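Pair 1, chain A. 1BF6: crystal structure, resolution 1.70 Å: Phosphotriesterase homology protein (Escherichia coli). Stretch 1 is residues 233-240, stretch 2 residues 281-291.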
# COMPACT_ATOMS: atom_id res chain seq x y z
N LEU A 233 6.17 0.86 -19.94
CA LEU A 233 5.69 0.06 -18.81
C LEU A 233 4.88 0.81 -17.73
O LEU A 233 4.57 0.23 -16.68
CB LEU A 233 6.89 -0.67 -18.16
CG LEU A 233 7.76 -1.52 -19.10
CD1 LEU A 233 9.01 -2.00 -18.41
CD2 LEU A 233 6.97 -2.69 -19.67
N LEU A 234 4.51 2.06 -17.98
CA LEU A 234 3.74 2.83 -16.99
C LEU A 234 2.39 2.24 -16.59
O LEU A 234 1.87 2.58 -15.53
CB LEU A 234 3.55 4.28 -17.43
CG LEU A 234 4.79 5.18 -17.56
CD1 LEU A 234 4.32 6.60 -17.86
CD2 LEU A 234 5.59 5.18 -16.27
N ASN A 235 1.82 1.37 -17.42
CA ASN A 235 0.53 0.78 -17.07
C ASN A 235 0.63 -0.28 -15.95
O ASN A 235 -0.37 -0.90 -15.59
CB ASN A 235 -0.18 0.18 -18.30
CG ASN A 235 0.59 -0.96 -18.94
OD1 ASN A 235 1.80 -1.15 -18.71
ND2 ASN A 235 -0.10 -1.73 -19.78
N ARG A 236 1.83 -0.47 -15.40
CA ARG A 236 2.03 -1.43 -14.30
C ARG A 236 2.59 -0.77 -13.04
O ARG A 236 2.89 -1.46 -12.05
CB ARG A 236 2.95 -2.58 -14.74
CG ARG A 236 2.29 -3.59 -15.66
CD ARG A 236 1.04 -4.17 -15.02
NE ARG A 236 0.38 -5.11 -15.92
CZ ARG A 236 -0.64 -4.82 -16.73
NH1 ARG A 236 -1.15 -3.59 -16.77
NH2 ARG A 236 -1.10 -5.74 -17.56
N VAL A 237 2.69 0.56 -13.05
CA VAL A 237 3.23 1.34 -11.94
C VAL A 237 2.19 2.17 -11.19
O VAL A 237 1.36 2.85 -11.81
CB VAL A 237 4.36 2.30 -12.43
CG1 VAL A 237 4.92 3.11 -11.26
CG2 VAL A 237 5.46 1.53 -13.09
N MET A 238 2.21 2.07 -9.86
CA MET A 238 1.33 2.86 -9.02
C MET A 238 2.19 3.64 -8.01
O MET A 238 3.35 3.28 -7.77
CB MET A 238 0.23 2.02 -8.38
CG MET A 238 -0.73 1.46 -9.43
SD MET A 238 -2.24 0.75 -8.79
CE MET A 238 -1.60 -0.77 -8.08
N LEU A 239 1.63 4.71 -7.44
CA LEU A 239 2.37 5.61 -6.55
C LEU A 239 1.72 5.92 -5.22
O LEU A 239 0.50 5.86 -5.09
CB LEU A 239 2.59 6.96 -7.28
CG LEU A 239 3.10 6.97 -8.72
CD1 LEU A 239 3.04 8.40 -9.28
CD2 LEU A 239 4.51 6.44 -8.81
N SER A 240 2.56 6.30 -4.24
CA SER A 240 2.10 6.69 -2.91
C SER A 240 3.24 7.25 -2.03
O SER A 240 4.40 7.30 -2.45
CB SER A 240 1.40 5.52 -2.20
OG SER A 240 0.07 5.89 -1.84
N MET A 281 -0.64 6.36 -14.06
CA MET A 281 -0.24 5.84 -12.76
C MET A 281 -1.21 6.19 -11.63
O MET A 281 -1.55 5.31 -10.83
CB MET A 281 1.18 6.30 -12.40
CG MET A 281 2.25 5.90 -13.42
SD MET A 281 3.89 6.54 -13.01
CE MET A 281 3.78 8.23 -13.60
N LEU A 282 -1.68 7.43 -11.59
CA LEU A 282 -2.58 7.88 -10.52
C LEU A 282 -4.08 7.59 -10.64
O LEU A 282 -4.77 7.53 -9.63
CB LEU A 282 -2.39 9.38 -10.24
CG LEU A 282 -1.07 9.82 -9.60
CD1 LEU A 282 -1.10 11.35 -9.42
CD2 LEU A 282 -0.88 9.13 -8.25
N ARG A 283 -4.58 7.47 -11.87
CA ARG A 283 -6.01 7.23 -12.05
C ARG A 283 -6.34 5.93 -12.78
O ARG A 283 -7.10 5.11 -12.27
CB ARG A 283 -6.68 8.41 -12.78
CG ARG A 283 -8.19 8.25 -13.00
CD ARG A 283 -8.70 9.15 -14.13
NE ARG A 283 -8.45 10.56 -13.83
CZ ARG A 283 -7.90 11.45 -14.66
NH1 ARG A 283 -7.54 11.11 -15.89
NH2 ARG A 283 -7.66 12.68 -14.22
N GLU A 284 -5.76 5.73 -13.96
CA GLU A 284 -6.06 4.54 -14.76
C GLU A 284 -5.70 3.23 -14.06
O GLU A 284 -6.58 2.39 -13.82
CB GLU A 284 -5.37 4.60 -16.12
CG GLU A 284 -5.84 5.77 -16.98
CD GLU A 284 -5.42 5.63 -18.44
OE1 GLU A 284 -5.07 4.51 -18.87
OE2 GLU A 284 -5.45 6.66 -19.16
N ASN A 285 -4.43 3.09 -13.71
CA ASN A 285 -3.96 1.88 -13.04
C ASN A 285 -4.77 1.47 -11.80
O ASN A 285 -5.22 0.34 -11.72
CB ASN A 285 -2.45 1.97 -12.71
CG ASN A 285 -1.58 1.90 -13.95
OD1 ASN A 285 -2.07 1.69 -15.06
ND2 ASN A 285 -0.28 2.08 -13.77
N PRO A 286 -4.97 2.39 -10.84
CA PRO A 286 -5.74 2.04 -9.64
C PRO A 286 -7.18 1.62 -9.95
O PRO A 286 -7.71 0.68 -9.34
CB PRO A 286 -5.73 3.34 -8.84
CG PRO A 286 -4.43 3.96 -9.22
CD PRO A 286 -4.38 3.73 -10.71
N SER A 287 -7.82 2.34 -10.86
CA SER A 287 -9.19 2.03 -11.26
C SER A 287 -9.28 0.61 -11.83
O SER A 287 -10.25 -0.09 -11.57
CB SER A 287 -9.69 3.04 -12.30
OG SER A 287 -9.75 4.35 -11.75
N GLN A 288 -8.26 0.19 -12.56
CA GLN A 288 -8.22 -1.14 -13.16
C GLN A 288 -7.84 -2.22 -12.14
O GLN A 288 -8.36 -3.33 -12.18
CB GLN A 288 -7.22 -1.19 -14.32
CG GLN A 288 -7.47 -0.17 -15.43
CD GLN A 288 -6.35 -0.11 -16.48
OE1 GLN A 288 -5.23 -0.57 -16.24
NE2 GLN A 288 -6.66 0.49 -17.63
N PHE A 289 -6.97 -1.86 -11.19
CA PHE A 289 -6.47 -2.81 -10.20
C PHE A 289 -7.29 -3.03 -8.94
O PHE A 289 -7.57 -4.18 -8.56
CB PHE A 289 -5.02 -2.46 -9.83
CG PHE A 289 -4.36 -3.46 -8.92
CD1 PHE A 289 -4.48 -3.36 -7.53
CD2 PHE A 289 -3.61 -4.50 -9.46
CE1 PHE A 289 -3.86 -4.29 -6.69
CE2 PHE A 289 -2.98 -5.44 -8.62
CZ PHE A 289 -3.11 -5.33 -7.23
N PHE A 290 -7.68 -1.94 -8.29
CA PHE A 290 -8.41 -1.99 -7.03
C PHE A 290 -9.89 -2.31 -7.08
O PHE A 290 -10.50 -2.59 -6.05
CB PHE A 290 -8.18 -0.70 -6.22
CG PHE A 290 -6.75 -0.51 -5.82
CD1 PHE A 290 -6.15 -1.38 -4.91
CD2 PHE A 290 -5.97 0.47 -6.42
CE1 PHE A 290 -4.78 -1.27 -4.60
CE2 PHE A 290 -4.61 0.59 -6.12
CZ PHE A 290 -4.01 -0.28 -5.21
N GLN A 291 -10.46 -2.28 -8.28
CA GLN A 291 -11.88 -2.57 -8.43
C GLN A 291 -12.15 -4.05 -8.72
O GLN A 291 -13.24 -4.51 -8.33
CB GLN A 291 -12.49 -1.66 -9.49
CG GLN A 291 -12.36 -0.19 -9.11
CD GLN A 291 -13.25 0.71 -9.94
OE1 GLN A 291 -12.88 1.11 -11.05
NE2 GLN A 291 -14.42 1.02 -9.41
OXT GLN A 291 -11.26 -4.73 -9.29
O HOH W 1 -1.24 5.23 -7.94

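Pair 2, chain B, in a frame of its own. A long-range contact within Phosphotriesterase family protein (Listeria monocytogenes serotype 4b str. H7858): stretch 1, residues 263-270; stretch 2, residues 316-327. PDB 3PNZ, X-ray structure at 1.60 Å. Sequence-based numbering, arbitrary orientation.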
# COMPACT_ATOMS: atom_id res chain seq x y z
N PHE B 263 7.33 -3.26 -19.75
CA PHE B 263 6.76 -3.59 -18.44
C PHE B 263 5.57 -2.72 -18.04
O PHE B 263 5.25 -2.62 -16.86
CB PHE B 263 7.86 -3.50 -17.37
CG PHE B 263 9.02 -4.42 -17.61
CD1 PHE B 263 8.87 -5.79 -17.45
CD2 PHE B 263 10.26 -3.93 -18.00
CE1 PHE B 263 9.94 -6.66 -17.67
CE2 PHE B 263 11.33 -4.79 -18.22
CZ PHE B 263 11.17 -6.16 -18.06
N GLU B 264 4.88 -2.13 -19.02
CA GLU B 264 3.80 -1.21 -18.68
C GLU B 264 2.69 -1.85 -17.85
O GLU B 264 2.00 -1.17 -17.10
CB GLU B 264 3.22 -0.56 -19.94
CG GLU B 264 2.43 -1.52 -20.83
CD GLU B 264 2.22 -0.94 -22.22
OE1 GLU B 264 3.22 -0.48 -22.82
OE2 GLU B 264 1.07 -0.94 -22.70
N ASP B 265 2.51 -3.17 -17.98
CA ASP B 265 1.42 -3.85 -17.29
C ASP B 265 1.72 -4.08 -15.81
O ASP B 265 0.89 -4.61 -15.07
CB ASP B 265 1.16 -5.20 -17.95
CG ASP B 265 0.58 -5.08 -19.35
OD1 ASP B 265 0.03 -4.01 -19.69
OD2 ASP B 265 0.68 -6.07 -20.12
N GLN B 266 2.91 -3.68 -15.36
CA GLN B 266 3.31 -3.93 -13.98
C GLN B 266 3.37 -2.66 -13.13
O GLN B 266 3.65 -2.73 -11.93
CB GLN B 266 4.66 -4.66 -13.93
CG GLN B 266 4.55 -6.12 -14.35
CD GLN B 266 5.88 -6.72 -14.75
OE1 GLN B 266 6.07 -7.11 -15.91
NE2 GLN B 266 6.81 -6.80 -13.81
N ILE B 267 3.09 -1.52 -13.75
CA ILE B 267 3.20 -0.23 -13.06
C ILE B 267 1.93 0.17 -12.29
O ILE B 267 0.82 0.14 -12.83
CB ILE B 267 3.62 0.88 -14.04
CG1 ILE B 267 5.00 0.55 -14.61
CG2 ILE B 267 3.60 2.26 -13.35
CD1 ILE B 267 5.39 1.36 -15.80
N LEU B 268 2.10 0.52 -11.02
CA LEU B 268 1.01 1.05 -10.20
C LEU B 268 1.41 2.44 -9.73
O LEU B 268 2.60 2.73 -9.63
CB LEU B 268 0.77 0.17 -8.98
CG LEU B 268 0.41 -1.30 -9.23
CD1 LEU B 268 0.39 -2.06 -7.91
CD2 LEU B 268 -0.92 -1.38 -9.97
N VAL B 269 0.41 3.27 -9.44
CA VAL B 269 0.67 4.67 -9.08
C VAL B 269 -0.20 5.11 -7.90
O VAL B 269 -1.37 4.76 -7.80
CB VAL B 269 0.40 5.63 -10.28
CG1 VAL B 269 0.60 7.09 -9.87
CG2 VAL B 269 1.30 5.27 -11.46
N SER B 270 0.40 5.87 -6.98
CA SER B 270 -0.34 6.42 -5.86
C SER B 270 0.47 7.56 -5.23
O SER B 270 1.53 7.92 -5.74
CB SER B 270 -0.65 5.34 -4.83
OG SER B 270 -1.98 5.46 -4.35
N LYS B 316 -3.97 1.76 -17.95
CA LYS B 316 -3.26 0.64 -17.35
C LYS B 316 -2.87 0.92 -15.90
O LYS B 316 -3.15 0.11 -15.02
CB LYS B 316 -2.05 0.22 -18.18
CG LYS B 316 -2.46 -0.33 -19.54
CD LYS B 316 -1.33 -1.00 -20.26
CE LYS B 316 -1.89 -1.92 -21.36
NZ LYS B 316 -0.81 -2.68 -22.01
N PHE B 317 -2.24 2.07 -15.64
CA PHE B 317 -1.72 2.32 -14.29
C PHE B 317 -2.82 2.37 -13.23
O PHE B 317 -2.62 1.92 -12.10
CB PHE B 317 -0.90 3.62 -14.21
CG PHE B 317 0.25 3.68 -15.18
CD1 PHE B 317 0.73 2.54 -15.80
CD2 PHE B 317 0.86 4.90 -15.47
CE1 PHE B 317 1.78 2.60 -16.69
CE2 PHE B 317 1.92 4.97 -16.36
CZ PHE B 317 2.38 3.82 -16.97
N PHE B 318 -3.98 2.93 -13.58
CA PHE B 318 -5.03 3.15 -12.58
C PHE B 318 -6.22 2.22 -12.69
O PHE B 318 -7.05 2.19 -11.78
CB PHE B 318 -5.51 4.60 -12.62
CG PHE B 318 -4.44 5.61 -12.31
CD1 PHE B 318 -4.10 5.89 -10.99
CD2 PHE B 318 -3.76 6.25 -13.32
CE1 PHE B 318 -3.11 6.81 -10.69
CE2 PHE B 318 -2.76 7.17 -13.03
CZ PHE B 318 -2.44 7.44 -11.71
N VAL B 319 -6.34 1.49 -13.80
CA VAL B 319 -7.47 0.58 -13.96
C VAL B 319 -7.04 -0.86 -14.22
O VAL B 319 -7.26 -1.72 -13.38
CB VAL B 319 -8.44 1.03 -15.08
CG1 VAL B 319 -9.61 0.05 -15.17
CG2 VAL B 319 -8.93 2.45 -14.83
N ASP B 320 -6.42 -1.12 -15.36
CA ASP B 320 -6.10 -2.50 -15.74
C ASP B 320 -5.12 -3.16 -14.78
O ASP B 320 -5.34 -4.29 -14.34
CB ASP B 320 -5.54 -2.56 -17.17
CG ASP B 320 -6.53 -2.06 -18.21
OD1 ASP B 320 -7.73 -1.98 -17.90
OD2 ASP B 320 -6.09 -1.73 -19.33
N ASN B 321 -4.04 -2.46 -14.43
CA ASN B 321 -3.00 -3.05 -13.58
C ASN B 321 -3.47 -3.34 -12.15
O ASN B 321 -3.24 -4.43 -11.63
CB ASN B 321 -1.70 -2.20 -13.62
CG ASN B 321 -1.09 -2.13 -15.02
OD1 ASN B 321 -1.55 -2.80 -15.95
ND2 ASN B 321 -0.03 -1.34 -15.16
N PRO B 322 -4.14 -2.37 -11.50
CA PRO B 322 -4.70 -2.69 -10.17
C PRO B 322 -5.72 -3.83 -10.22
O PRO B 322 -5.79 -4.62 -9.29
CB PRO B 322 -5.39 -1.39 -9.75
CG PRO B 322 -4.67 -0.31 -10.51
CD PRO B 322 -4.26 -0.94 -11.82
N ALA B 323 -6.49 -3.92 -11.29
CA ALA B 323 -7.46 -5.02 -11.40
C ALA B 323 -6.76 -6.38 -11.49
O ALA B 323 -7.28 -7.38 -11.00
CB ALA B 323 -8.38 -4.81 -12.60
N ARG B 324 -5.58 -6.42 -12.10
CA ARG B 324 -4.80 -7.64 -12.16
C ARG B 324 -4.09 -7.93 -10.83
O ARG B 324 -4.07 -9.06 -10.35
CB ARG B 324 -3.79 -7.60 -13.32
CG ARG B 324 -3.01 -8.90 -13.49
CD ARG B 324 -2.26 -8.98 -14.83
NE ARG B 324 -1.11 -8.07 -14.91
CZ ARG B 324 0.15 -8.41 -14.63
NH1 ARG B 324 0.44 -9.64 -14.24
NH2 ARG B 324 1.12 -7.50 -14.74
N CYS B 325 -3.54 -6.88 -10.23
CA CYS B 325 -2.73 -7.04 -9.03
C CYS B 325 -3.55 -7.43 -7.79
O CYS B 325 -3.17 -8.34 -7.06
CB CYS B 325 -1.93 -5.76 -8.75
SG CYS B 325 -0.91 -5.83 -7.24
N PHE B 326 -4.68 -6.77 -7.59
CA PHE B 326 -5.38 -6.89 -6.32
C PHE B 326 -6.43 -8.01 -6.25
O PHE B 326 -7.09 -8.17 -5.23
CB PHE B 326 -5.96 -5.54 -5.90
CG PHE B 326 -4.90 -4.50 -5.66
CD1 PHE B 326 -4.03 -4.62 -4.58
CD2 PHE B 326 -4.73 -3.45 -6.55
CE1 PHE B 326 -3.03 -3.68 -4.37
CE2 PHE B 326 -3.73 -2.51 -6.35
CZ PHE B 326 -2.89 -2.63 -5.26
N THR B 327 -6.54 -8.80 -7.31
CA THR B 327 -7.42 -9.97 -7.26
C THR B 327 -6.78 -11.06 -6.42
O THR B 327 -5.56 -11.26 -6.46
CB THR B 327 -7.65 -10.54 -8.65
OG1 THR B 327 -6.38 -10.88 -9.22
CG2 THR B 327 -8.36 -9.52 -9.53
O HOH W 2 -2.61 -3.74 -18.36
O HOH W 3 -2.45 2.48 -9.44

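Pair 1 and pair 2 superpose with an RMSD of 0.4 Å over N, CA and C of 14 central residues. In both, a short strand (237-239 in pair 1, 267-269 in pair 2) crosses a helix, at -111° in pair 1 and -120° in pair 2, with the axes 7.5 and 6.8 Å apart at closest approach. Both helices contain a wider pi-type turn and are kinked at a proline, P286(A) and P322(B), whose N has no bond to the turn before.

The same asparagine precedes that proline in both pairs and makes the same two hydrogen bonds. N285(A) ND2 donates to L234(A) O at 2.8 Å and to V237(A) O at 2.7 Å; N321(B) ND2 donates to E264(B) O at 2.8 Å and to I267(B) O at 2.9 Å. One amide group thus ties the helix to one carbonyl ahead of the strand and to the carbonyl of the strand's first residue. Because these acceptors are backbone atoms, the same bonds form with L234(A) in one pair and E264(B) in the other.

M281(A) matches F317(B), their side-chain centres lying 0.3 Å apart after superposition. The methionine approaches V237(A), its SD 4.0 Å from V237(A) CG1. The phenylalanine instead offers a ring face to I267(B): CG2 of I267(B) sits 3.9 Å from the F317(B) centroid, 15° off the normal, a CH-pi contact.

M238(A) and L268(B) fill the same space by different means. The methionine brings its SD to 3.6 Å from F290(A) CE2 and sets its CE over a face of the F289(A) ring, 4.2 Å from the centroid. L268(B) CD1 lies 4.0 Å from SG of C325(B), at the position matching F289(A), and 4.3 Å from CZ of F326(B). The proline contact persists, with M238(A) SD to P286(A) CG at 3.9 Å and L268(B) CD2 to P322(B) CD at 3.8 Å.

At L239(A) and V269(B), leucine meets leucine in pair 1, while in pair 2 the smaller V269(B) meets the larger F318(B): L239(A) CD1 to L282(A) CD2 is 4.1 Å, and V269(B) CG1 to F318(B) CZ is 3.6 Å. A water bridges each junction, accepting from L239(A) N (3.0 Å) and donating to M281(A) O (2.9 Å), or accepting from V269(B) N (3.0 Å) and donating to F317(B) O (2.7 Å).

The more exposed matched position Q288(A)/R324(B) also differs. R324(B) NH2 donates to D265(B) O at 2.9 Å, whereas Q288(A) makes no hydrogen bond to stretch 1.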